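Local coordinates for protein acetyltransferase (Sinorhizobium meliloti, PDB 4JXQ) that probably transfers acyl groups from acetyl-CoA, which it binds, to an acceptor molecule, as a member of the GNAT acetyltransferase family, at residues A103-L108 with A133-L138. Residues are numbered along the deposited sequence; the frame is centred on the assembly and turned at random.
Sequences ALLSEL and ALHRAL
Leu105 sets one methyl, CD2, among Leu134 and His135 of helix 129-137 and Leu138 just beyond it. With CG trans to the backbone N (chi1 -173°), its branch reaches out from helix 100-115, crossing the His135 side chain at about a right angle. CD2 settles over one face of the imidazole, displaced toward the rim: it lies 3.9 Å from the ring centroid, 24° off the normal, a CH-pi contact. The ring atom nearest this methyl is His135 CD2, 3.6 Å from Leu105 CD2. Leu138 runs past Leu105 in the opposite direction, bringing its CG to 3.8 Å from Leu105 CD2. More loosely, Leu134 CG stands 4.2 Å from the same methyl. At the partly exposed border, in one of the two conformers of Ser106, Leu138 CD1 comes within 3.5 Å of Ser106 OG, whose hydrogen bond goes to Lys102 O of its own helix. The imidazole is gripped at both nitrogens, ND1 by Ser131 O and NE2 by Asp87 OD2 on strand 84-91, while Phe140 meets it edge-to-face. Leu105 thus links the helix that follows strand 84-91 of the GNAT fold to the end region of the one that follows strand 119-125, close to the acetyl-CoA site: Leu105 also touches Ile89, and Leu134 lies near Gly101, both residues that bind acetyl-CoA. No hydrogen bond spans the two segments; cohesion between them is dispersive, and the two hydrogen bonds probably hold the ring's rotation, and with it the face turned to the Leu105 methyl.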
ATOM      1  N   ALA A 103      -6.552   7.703 -22.800  1.00 12.27           N
ATOM      2  CA  ALA A 103      -5.253   7.804 -23.466  1.00 12.64           C
ATOM      3  C   ALA A 103      -4.095   7.708 -22.483  1.00 11.04           C
ATOM      4  O   ALA A 103      -3.138   6.990 -22.720  1.00 11.74           O
ATOM      5  CB  ALA A 103      -5.173   9.085 -24.244  1.00 12.77           C
ATOM      6  N   LEU A 104      -4.220   8.431 -21.360  1.00 10.60           N
ATOM      7  CA  LEU A 104      -3.129   8.345 -20.337  1.00  9.88           C
ATOM      8  C   LEU A 104      -2.990   6.966 -19.810  1.00  9.79           C
ATOM      9  O   LEU A 104      -1.867   6.476 -19.665  1.00 10.20           O
ATOM     10  CB  LEU A 104      -3.470   9.321 -19.222  1.00 10.27           C
ATOM     11  CG  LEU A 104      -3.258  10.814 -19.550  1.00 11.14           C
ATOM     12  CD1 LEU A 104      -3.903  11.699 -18.539  1.00 11.46           C
ATOM     13  CD2 LEU A 104      -1.748  11.113 -19.724  1.00 11.92           C
ATOM     14  N   LEU A 105      -4.107   6.297 -19.478  1.00  9.69           N
ATOM     15  CA  LEU A 105      -4.003   4.937 -18.944  1.00  9.41           C
ATOM     16  C   LEU A 105      -3.462   3.958 -19.981  1.00 10.07           C
ATOM     17  O   LEU A 105      -2.672   3.095 -19.689  1.00 10.30           O
ATOM     18  CB  LEU A 105      -5.348   4.486 -18.367  1.00  9.96           C
ATOM     19  CG  LEU A 105      -5.356   3.165 -17.622  1.00 10.43           C
ATOM     20  CD1 LEU A 105      -4.275   3.060 -16.560  1.00 11.08           C
ATOM     21  CD2 LEU A 105      -6.735   2.932 -17.043  1.00 11.01           C
ATOM     22  N   SER A 106      -3.919   4.142 -21.251  1.00 10.30           N
ATOM     23  CA  SER A 106      -3.376   3.308 -22.334  0.70 11.09           C
ATOM     24  C   SER A 106      -1.811   3.391 -22.488  1.00 10.28           C
ATOM     25  O   SER A 106      -1.108   2.445 -22.715  1.00 11.22           O
ATOM     26  CB  SER A 106      -4.001   3.663 -23.671  0.70 13.37           C
ATOM     27  OG  SER A 106      -5.397   3.452 -23.757  0.70 13.86           O
ATOM     28  N   GLU A 107      -1.366   4.631 -22.325  1.00 10.50           N
ATOM     29  CA  GLU A 107       0.062   4.910 -22.341  1.00 10.50           C
ATOM     30  C   GLU A 107       0.775   4.241 -21.182  1.00 10.55           C
ATOM     31  O   GLU A 107       1.810   3.606 -21.365  1.00 11.22           O
ATOM     32  CB  GLU A 107       0.279   6.419 -22.366  1.00 11.55           C
ATOM     33  CG  GLU A 107       1.713   6.935 -22.180  1.00 11.43           C
ATOM     34  CD  GLU A 107       2.675   6.701 -23.279  1.00 13.27           C
ATOM     35  OE1 GLU A 107       2.368   6.000 -24.247  1.00 17.16           O
ATOM     36  OE2 GLU A 107       3.825   7.161 -23.196  1.00 12.75           O
ATOM     37  N   LEU A 108       0.239   4.359 -19.960  1.00  9.80           N
ATOM     38  CA  LEU A 108       0.850   3.680 -18.859  1.00  9.48           C
ATOM     39  C   LEU A 108       0.875   2.192 -19.072  1.00  9.46           C
ATOM     40  O   LEU A 108       1.886   1.542 -18.801  1.00 10.04           O
ATOM     41  CB  LEU A 108       0.176   4.025 -17.540  1.00  9.79           C
ATOM     42  CG  LEU A 108       0.222   5.478 -17.085  1.00 10.31           C
ATOM     43  CD1 LEU A 108      -0.422   5.557 -15.720  1.00 11.26           C
ATOM     44  CD2 LEU A 108       1.645   6.068 -17.055  1.00 11.21           C
ATOM     45  N   ALA A 133     -14.821   2.725 -13.932  1.00  9.63           N
ATOM     46  CA  ALA A 133     -15.197   2.462 -15.337  1.00  9.68           C
ATOM     47  C   ALA A 133     -14.064   2.728 -16.303  1.00 10.18           C
ATOM     48  O   ALA A 133     -13.876   1.961 -17.244  1.00 11.00           O
ATOM     49  CB  ALA A 133     -16.398   3.311 -15.677  1.00 10.08           C
ATOM     50  N   LEU A 134     -13.296   3.776 -16.072  1.00 10.05           N
ATOM     51  CA  LEU A 134     -12.111   4.046 -16.904  1.00 10.42           C
ATOM     52  C   LEU A 134     -11.156   2.877 -16.904  1.00 10.36           C
ATOM     53  O   LEU A 134     -10.662   2.410 -17.937  1.00 10.94           O
ATOM     54  CB  LEU A 134     -11.419   5.285 -16.407  1.00 11.59           C
ATOM     55  CG  LEU A 134      -9.999   5.533 -16.971  1.00 13.79           C
ATOM     56  CD1 LEU A 134     -10.013   5.746 -18.448  1.00 16.66           C
ATOM     57  CD2 LEU A 134      -9.362   6.726 -16.288  1.00 15.68           C
ATOM     58  N   HIS A 135     -10.878   2.365 -15.711  1.00  9.88           N
ATOM     59  CA  HIS A 135      -9.984   1.235 -15.591  1.00 10.03           C
ATOM     60  C   HIS A 135     -10.598  -0.004 -16.195  1.00  9.34           C
ATOM     61  O   HIS A 135      -9.913  -0.767 -16.880  1.00  9.81           O
ATOM     62  CB  HIS A 135      -9.587   1.038 -14.133  1.00  9.80           C
ATOM     63  CG  HIS A 135      -8.625   2.079 -13.662  1.00  9.34           C
ATOM     64  ND1 HIS A 135      -8.991   3.330 -13.246  1.00 10.16           N
ATOM     65  CD2 HIS A 135      -7.272   2.043 -13.572  1.00  9.87           C
ATOM     66  CE1 HIS A 135      -7.914   4.021 -12.911  1.00 10.22           C
ATOM     67  NE2 HIS A 135      -6.848   3.266 -13.107  1.00 10.25           N
ATOM     68  N   ARG A 136     -11.894  -0.209 -15.978  1.00  9.94           N
ATOM     69  CA  ARG A 136     -12.517  -1.382 -16.634  0.70 11.18           C
ATOM     70  C   ARG A 136     -12.397  -1.430 -18.233  1.00 11.31           C
ATOM     71  O   ARG A 136     -12.121  -2.415 -18.922  1.00 12.78           O
ATOM     72  CB  ARG A 136     -14.007  -1.478 -16.221  0.70 11.25           C
ATOM     73  CG  ARG A 136     -14.752  -2.667 -16.829  0.70 12.51           C
ATOM     74  CD  ARG A 136     -14.321  -3.998 -16.254  0.70 18.89           C
ATOM     75  NE  ARG A 136     -14.890  -5.187 -16.836  0.70 30.87           N
ATOM     76  CZ  ARG A 136     -14.667  -5.669 -18.086  0.70 26.54           C
ATOM     77  NH1 ARG A 136     -13.847  -4.989 -18.927  0.70 61.46           N
ATOM     78  NH2 ARG A 136     -15.255  -6.847 -18.511  0.70 53.31           N
ATOM     79  N   ALA A 137     -12.496  -0.205 -18.729  1.00 11.16           N
ATOM     80  CA  ALA A 137     -12.398   0.034 -20.162  1.00 12.98           C
ATOM     81  C   ALA A 137     -11.044  -0.402 -20.699  1.00 12.99           C
ATOM     82  O   ALA A 137     -10.919  -0.770 -21.859  1.00 15.42           O
ATOM     83  CB  ALA A 137     -12.666   1.492 -20.506  1.00 14.97           C
ATOM     84  N   LEU A 138     -10.011  -0.327 -19.875  1.00 11.82           N
ATOM     85  CA  LEU A 138      -8.657  -0.720 -20.178  1.00 12.25           C
ATOM     86  C   LEU A 138      -8.334  -2.117 -19.713  1.00 12.13           C
ATOM     87  O   LEU A 138      -7.169  -2.486 -19.681  1.00 14.59           O
ATOM     88  CB  LEU A 138      -7.649   0.312 -19.609  1.00 14.73           C
ATOM     89  CG  LEU A 138      -7.191   1.475 -20.488  1.00 16.83           C
ATOM     90  CD1 LEU A 138      -6.312   0.891 -21.601  1.00 19.25           C
ATOM     91  CD2 LEU A 138      -8.373   2.171 -21.062  1.00 18.84           C
TER